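Local atomic coordinates of SorB (Sorangium cellulosum, PDB entry 6B2V), a protein that works in the trans-acyltransferase assembly line that makes the antibiotic sorangicin, where its pyran synthase domain probably closes a pyran ring in the growing polyketide. Residues 203-209 against 244-248; 27-31 against 69-74. All coordinates share one frame; numbering follows the deposited sequence.

Contact 1: 203-209 against 244-248; sequences FLLDPNL and DPRRG
Leu204, Leu205 and Leu209 gather around Pro245 within the C-terminal hotdog fold of this pyran synthase domain. The loop leading into the fold's long helix, 207-225, here meets the turn that joins strand 232-241 to strand 250-255. Asp244 opens that turn and shapes it. Its OD1 accepts from Arg246 N at 3.0 Å, forming an Asx turn, and the donor arrives from above the carboxylate plane, 51° out of it. Pro245 follows with its ring directed at the first segment. Its CG lies 3.5 Å from Leu204 O, while the side chain of Leu204 crosses the ring at about a right angle and brings CD1 to the proline CD. Leu205 adds its CD1 methyl beside the same CG. In the first turn of the helix, a CG anti to the backbone N (chi1 178°) lets Leu209 carry CD2 out to within 3.8 Å of Pro245 CB. Met281 of strand 279-289 packs against both Leu205 and Pro245, tying this apolar cluster to the sheet. Asp206 caps the helix, its OD1 accepting from Asn208 N through the anti lone pair; Leu-Leu-Asp matches the sequence around the catalytic aspartate of dehydratase domains, so Asp206 probably stands at that position. Arg246 comes next, its chain bent at chi3 (-47°), which folds the guanidinium back over Asp244. OD1 of that aspartate lies beneath one face, and OD2 makes a salt bridge to Arg246 NH2 of 2.8 Å. NH1 is turned to the first segment, where a water accepts from it at 2.8 Å and donates to Phe203 O at 3.1 Å. Gly248 closes the turn: its N donates to Pro245 O at 2.8 Å, and Leu209 CD2 sits 3.4 Å from that same oxygen.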
loop_
_atom_site.group_PDB
_atom_site.type_symbol
_atom_site.label_atom_id
_atom_site.label_comp_id
_atom_site.label_asym_id
_atom_site.label_seq_id
_atom_site.Cartn_x
_atom_site.Cartn_y
_atom_site.Cartn_z
ATOM N N PHE A 203 2.519 -8.985 -10.567
ATOM C CA PHE A 203 2.135 -7.898 -9.689
ATOM C C PHE A 203 2.356 -6.524 -10.330
ATOM O O PHE A 203 3.352 -6.358 -10.965
ATOM C CB PHE A 203 3.010 -7.892 -8.437
ATOM C CG PHE A 203 2.693 -8.934 -7.404
ATOM C CD1 PHE A 203 1.477 -9.004 -6.793
ATOM C CD2 PHE A 203 3.660 -9.770 -6.963
ATOM C CE1 PHE A 203 1.234 -9.922 -5.811
ATOM C CE2 PHE A 203 3.429 -10.700 -6.002
ATOM C CZ PHE A 203 2.205 -10.773 -5.421
ATOM N N LEU A 204 1.423 -5.600 -10.232
ATOM C CA LEU A 204 1.692 -4.247 -10.648
ATOM C C LEU A 204 2.463 -3.650 -9.460
ATOM O O LEU A 204 3.592 -3.235 -9.598
ATOM C CB LEU A 204 0.457 -3.474 -10.940
ATOM C CG LEU A 204 0.654 -2.011 -11.299
ATOM C CD1 LEU A 204 1.761 -1.779 -12.300
ATOM C CD2 LEU A 204 -0.626 -1.421 -11.807
ATOM N N LEU A 205 1.853 -3.708 -8.285
ATOM C CA LEU A 205 2.545 -3.343 -7.059
ATOM C C LEU A 205 2.786 -4.601 -6.191
ATOM O O LEU A 205 1.911 -5.030 -5.533
ATOM C CB LEU A 205 1.756 -2.335 -6.246
ATOM C CG LEU A 205 2.429 -1.758 -5.002
ATOM C CD1 LEU A 205 3.756 -1.096 -5.323
ATOM C CD2 LEU A 205 1.508 -0.792 -4.325
ATOM N N ASP A 206 4.004 -5.115 -6.208
ATOM C CA ASP A 206 4.419 -6.214 -5.384
ATOM C C ASP A 206 4.312 -5.712 -3.946
ATOM O O ASP A 206 4.701 -4.656 -3.643
ATOM C CB ASP A 206 5.916 -6.556 -5.665
ATOM C CG ASP A 206 6.437 -7.812 -4.937
ATOM O OD1 ASP A 206 6.464 -7.962 -3.722
ATOM O OD2 ASP A 206 6.920 -8.682 -5.580
ATOM N N PRO A 207 3.901 -6.582 -3.057
ATOM C CA PRO A 207 3.738 -6.194 -1.677
ATOM C C PRO A 207 5.030 -5.729 -1.045
ATOM O O PRO A 207 4.970 -4.928 -0.199
ATOM C CB PRO A 207 3.176 -7.456 -1.037
ATOM C CG PRO A 207 2.400 -8.052 -2.115
ATOM C CD PRO A 207 3.182 -7.829 -3.353
ATOM N N ASN A 208 6.140 -6.313 -1.409
ATOM C CA ASN A 208 7.383 -5.869 -0.813
ATOM C C ASN A 208 7.713 -4.403 -1.166
ATOM O O ASN A 208 8.211 -3.686 -0.345
ATOM C CB ASN A 208 8.528 -6.795 -1.210
ATOM C CG ASN A 208 8.516 -8.110 -0.442
ATOM O OD1 ASN A 208 7.982 -8.185 0.591
ATOM N ND2 ASN A 208 9.090 -9.124 -1.013
ATOM N N LEU A 209 7.483 -4.049 -2.420
ATOM C CA LEU A 209 7.652 -2.693 -2.864
ATOM C C LEU A 209 6.587 -1.785 -2.221
ATOM O O LEU A 209 6.893 -0.757 -1.794
ATOM C CB LEU A 209 7.613 -2.595 -4.389
ATOM C CG LEU A 209 7.741 -1.193 -5.013
ATOM C CD1 LEU A 209 8.970 -0.464 -4.526
ATOM C CD2 LEU A 209 7.818 -1.346 -6.499
ATOM N N ASP A 244 4.962 2.440 -13.950
ATOM C CA ASP A 244 5.448 1.262 -13.260
ATOM C C ASP A 244 6.280 1.610 -12.045
ATOM O O ASP A 244 7.306 2.186 -12.158
ATOM C CB ASP A 244 6.343 0.492 -14.258
ATOM C CG ASP A 244 6.814 -0.893 -13.758
ATOM O OD1 ASP A 244 6.698 -1.269 -12.653
ATOM O OD2 ASP A 244 7.344 -1.608 -14.584
ATOM N N PRO A 245 5.870 1.101 -10.895
ATOM C CA PRO A 245 6.539 1.373 -9.637
ATOM C C PRO A 245 7.917 0.729 -9.458
ATOM O O PRO A 245 8.724 1.118 -8.712
ATOM C CB PRO A 245 5.574 0.870 -8.579
ATOM C CG PRO A 245 4.586 0.066 -9.257
ATOM C CD PRO A 245 4.634 0.336 -10.700
ATOM N N ARG A 246 8.204 -0.190 -10.355
ATOM C CA ARG A 246 9.474 -0.889 -10.328
ATOM C C ARG A 246 10.630 0.004 -10.700
ATOM O O ARG A 246 11.734 -0.308 -10.430
ATOM C CB ARG A 246 9.469 -2.153 -11.167
ATOM C CG ARG A 246 8.711 -3.261 -10.490
ATOM C CD ARG A 246 8.715 -4.542 -11.271
ATOM N NE ARG A 246 8.415 -4.338 -12.647
ATOM C CZ ARG A 246 7.235 -4.618 -13.184
ATOM N NH1 ARG A 246 6.266 -5.046 -12.375
ATOM N NH2 ARG A 246 7.013 -4.417 -14.482
ATOM N N ARG A 247 10.342 1.172 -11.224
ATOM C CA ARG A 247 11.389 2.134 -11.464
ATOM C C ARG A 247 11.677 3.002 -10.218
ATOM O O ARG A 247 12.380 3.956 -10.271
ATOM C CB ARG A 247 11.093 3.049 -12.638
ATOM C CG ARG A 247 10.930 2.271 -13.912
ATOM C CD ARG A 247 12.056 1.301 -14.181
ATOM N NE ARG A 247 13.319 1.990 -14.217
ATOM C CZ ARG A 247 14.471 1.409 -14.018
ATOM N NH1 ARG A 247 14.525 0.126 -13.804
ATOM N NH2 ARG A 247 15.565 2.115 -14.039
ATOM N N GLY A 248 11.121 2.580 -9.118
ATOM C CA GLY A 248 11.317 3.354 -7.922
ATOM C C GLY A 248 12.730 3.541 -7.412
ATOM O O GLY A 248 13.512 2.634 -7.398
HETATM O O HOH W 1 6.284 -6.748 -10.175
#

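Contact 2: 27-31 against 69-74; sequences RHPLV and EMARAA
In the N-terminal hotdog fold, a type I beta turn from His28 to Val31 packs on helix 64-77, joined to it by a histidine-carboxylate hydrogen bond between His28 and Glu69. His28 NE2 donates to Glu69 OE2 at 2.8 Å with an N-H...O angle of 167°. The acceptor lies close to the ring plane, is met on its anti side, and the ring and carboxylate planes are only 25° apart. At the other ring nitrogen, ND1 accepts from Leu30 N at 3.0 Å, consistent with a neutral ring carrying its proton on NE2. Ala73 CB rests over one face in a CH-pi contact, 3.5 Å from the centroid, and Pro29 CD covers the opposite face toward the rim; packing on both faces and bonds at both nitrogens hold the ring's rotation. Arg72 grips Glu69 side-on, with NE to OE1 and NH2 to OE2; OE2 takes both the histidine and the arginine, the backbone N of Leu204 is a probable third donor, and the buried carboxylate is probably held as an anion. Farther along the turn, Leu30 sets CB against Met70 CB at 4.1 Å. Val31 directs CG2, anti to its own carbonyl carbon, at Ala73 CB, 3.8 Å away. The extended Met70 side chain runs past Leu30 O, a buried oxygen without a polar partner, and places CE 3.5 Å from it.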
loop_
_atom_site.group_PDB
_atom_site.type_symbol
_atom_site.label_atom_id
_atom_site.label_comp_id
_atom_site.label_asym_id
_atom_site.label_seq_id
_atom_site.Cartn_x
_atom_site.Cartn_y
_atom_site.Cartn_z
ATOM N N ARG A 27 -2.968 -14.804 -15.295
ATOM C CA ARG A 27 -2.523 -15.223 -13.990
ATOM C C ARG A 27 -2.132 -14.086 -13.040
ATOM O O ARG A 27 -1.461 -13.203 -13.430
ATOM C CB ARG A 27 -1.316 -16.133 -14.200
ATOM C CG ARG A 27 -0.600 -16.585 -12.951
ATOM C CD ARG A 27 0.773 -17.192 -13.232
ATOM N NE ARG A 27 1.855 -16.242 -13.464
ATOM C CZ ARG A 27 2.509 -15.560 -12.526
ATOM N NH1 ARG A 27 2.170 -15.636 -11.258
ATOM N NH2 ARG A 27 3.506 -14.783 -12.881
ATOM N N HIS A 28 -2.591 -14.130 -11.809
ATOM C CA HIS A 28 -2.166 -13.166 -10.829
ATOM C C HIS A 28 -2.080 -13.869 -9.503
ATOM O O HIS A 28 -2.964 -14.577 -9.166
ATOM C CB HIS A 28 -3.118 -12.005 -10.803
ATOM C CG HIS A 28 -2.635 -10.870 -9.973
ATOM N ND1 HIS A 28 -2.751 -10.856 -8.613
ATOM C CD2 HIS A 28 -2.031 -9.714 -10.307
ATOM C CE1 HIS A 28 -2.222 -9.754 -8.138
ATOM N NE2 HIS A 28 -1.787 -9.040 -9.147
ATOM N N PRO A 29 -1.081 -13.597 -8.697
ATOM C CA PRO A 29 -0.924 -14.308 -7.432
ATOM C C PRO A 29 -2.091 -14.131 -6.460
ATOM O O PRO A 29 -2.262 -14.911 -5.593
ATOM C CB PRO A 29 0.324 -13.689 -6.836
ATOM C CG PRO A 29 1.087 -13.242 -8.019
ATOM C CD PRO A 29 0.086 -12.749 -8.975
ATOM N N LEU A 30 -2.798 -13.040 -6.599
ATOM C CA LEU A 30 -3.887 -12.752 -5.672
ATOM C C LEU A 30 -5.296 -12.954 -6.190
ATOM O O LEU A 30 -6.218 -12.753 -5.484
ATOM C CB LEU A 30 -3.731 -11.354 -5.066
ATOM C CG LEU A 30 -2.348 -10.955 -4.570
ATOM C CD1 LEU A 30 -2.385 -9.505 -4.176
ATOM C CD2 LEU A 30 -1.874 -11.800 -3.410
ATOM N N VAL A 31 -5.443 -13.264 -7.453
ATOM C CA VAL A 31 -6.734 -13.499 -8.026
ATOM C C VAL A 31 -6.709 -14.785 -8.815
ATOM O O VAL A 31 -6.181 -14.814 -9.852
ATOM C CB VAL A 31 -7.084 -12.371 -8.979
ATOM C CG1 VAL A 31 -8.423 -12.614 -9.601
ATOM C CG2 VAL A 31 -7.061 -11.058 -8.249
ATOM N N GLU A 69 -3.688 -4.186 -4.241
ATOM C CA GLU A 69 -3.277 -4.890 -5.455
ATOM C C GLU A 69 -4.324 -5.939 -5.883
ATOM O O GLU A 69 -4.583 -6.103 -7.014
ATOM C CB GLU A 69 -1.875 -5.515 -5.278
ATOM C CG GLU A 69 -1.381 -6.431 -6.407
ATOM C CD GLU A 69 -1.034 -5.722 -7.698
ATOM O OE1 GLU A 69 -0.952 -4.539 -7.732
ATOM O OE2 GLU A 69 -0.846 -6.426 -8.662
ATOM N N MET A 70 -4.904 -6.634 -4.930
ATOM C CA MET A 70 -5.914 -7.618 -5.234
ATOM C C MET A 70 -7.148 -6.978 -5.868
ATOM O O MET A 70 -7.641 -7.465 -6.837
ATOM C CB MET A 70 -6.301 -8.405 -3.975
ATOM C CG MET A 70 -7.292 -9.515 -4.255
ATOM S SD MET A 70 -7.718 -10.327 -2.687
ATOM C CE MET A 70 -8.717 -11.692 -3.283
ATOM N N ALA A 71 -7.601 -5.882 -5.299
ATOM C CA ALA A 71 -8.736 -5.210 -5.847
ATOM C C ALA A 71 -8.474 -4.707 -7.265
ATOM O O ALA A 71 -9.281 -4.857 -8.100
ATOM C CB ALA A 71 -9.132 -4.064 -4.969
ATOM N N ARG A 72 -7.321 -4.115 -7.480
ATOM C CA ARG A 72 -6.946 -3.654 -8.795
ATOM C C ARG A 72 -6.837 -4.814 -9.772
ATOM O O ARG A 72 -7.301 -4.721 -10.863
ATOM C CB ARG A 72 -5.597 -2.930 -8.741
ATOM C CG ARG A 72 -5.081 -2.352 -10.062
ATOM C CD ARG A 72 -3.544 -2.349 -10.097
ATOM N NE ARG A 72 -2.930 -3.653 -10.059
ATOM C CZ ARG A 72 -2.954 -4.528 -11.039
ATOM N NH1 ARG A 72 -3.547 -4.238 -12.163
ATOM N NH2 ARG A 72 -2.372 -5.673 -10.907
ATOM N N ALA A 73 -6.202 -5.896 -9.354
ATOM C CA ALA A 73 -6.052 -7.047 -10.210
ATOM C C ALA A 73 -7.412 -7.635 -10.573
ATOM O O ALA A 73 -7.613 -8.055 -11.672
ATOM C CB ALA A 73 -5.173 -8.060 -9.564
ATOM N N ALA A 74 -8.328 -7.667 -9.630
ATOM C CA ALA A 74 -9.660 -8.190 -9.910
ATOM C C ALA A 74 -10.398 -7.325 -10.923
ATOM O O ALA A 74 -11.079 -7.815 -11.765
ATOM C CB ALA A 74 -10.466 -8.358 -8.634
#

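Glu69 joins the two contacts, whose centres lie 13 Å apart. Besides its partners in contact 2, its carboxylate reaches the backbone of 203-209: Leu204 N lies 2.9 Å from Glu69 OE2 and Leu205 N lies 3.0 Å from Glu69 OE1, both probable hydrogen bonds. Leu204 CB also packs 3.5 Å from Arg72 NE. The Phe203 ring meets that of His28 with their planes roughly perpendicular, and it touches Pro29 and Leu30 as well. Each contact lies within one hotdog; these links between them couple the two halves. Asp206 probably sits where dehydratase domains carry their catalytic aspartate, at the start of helix 207-225, and Glu69 probably helps to position the loop leading to it.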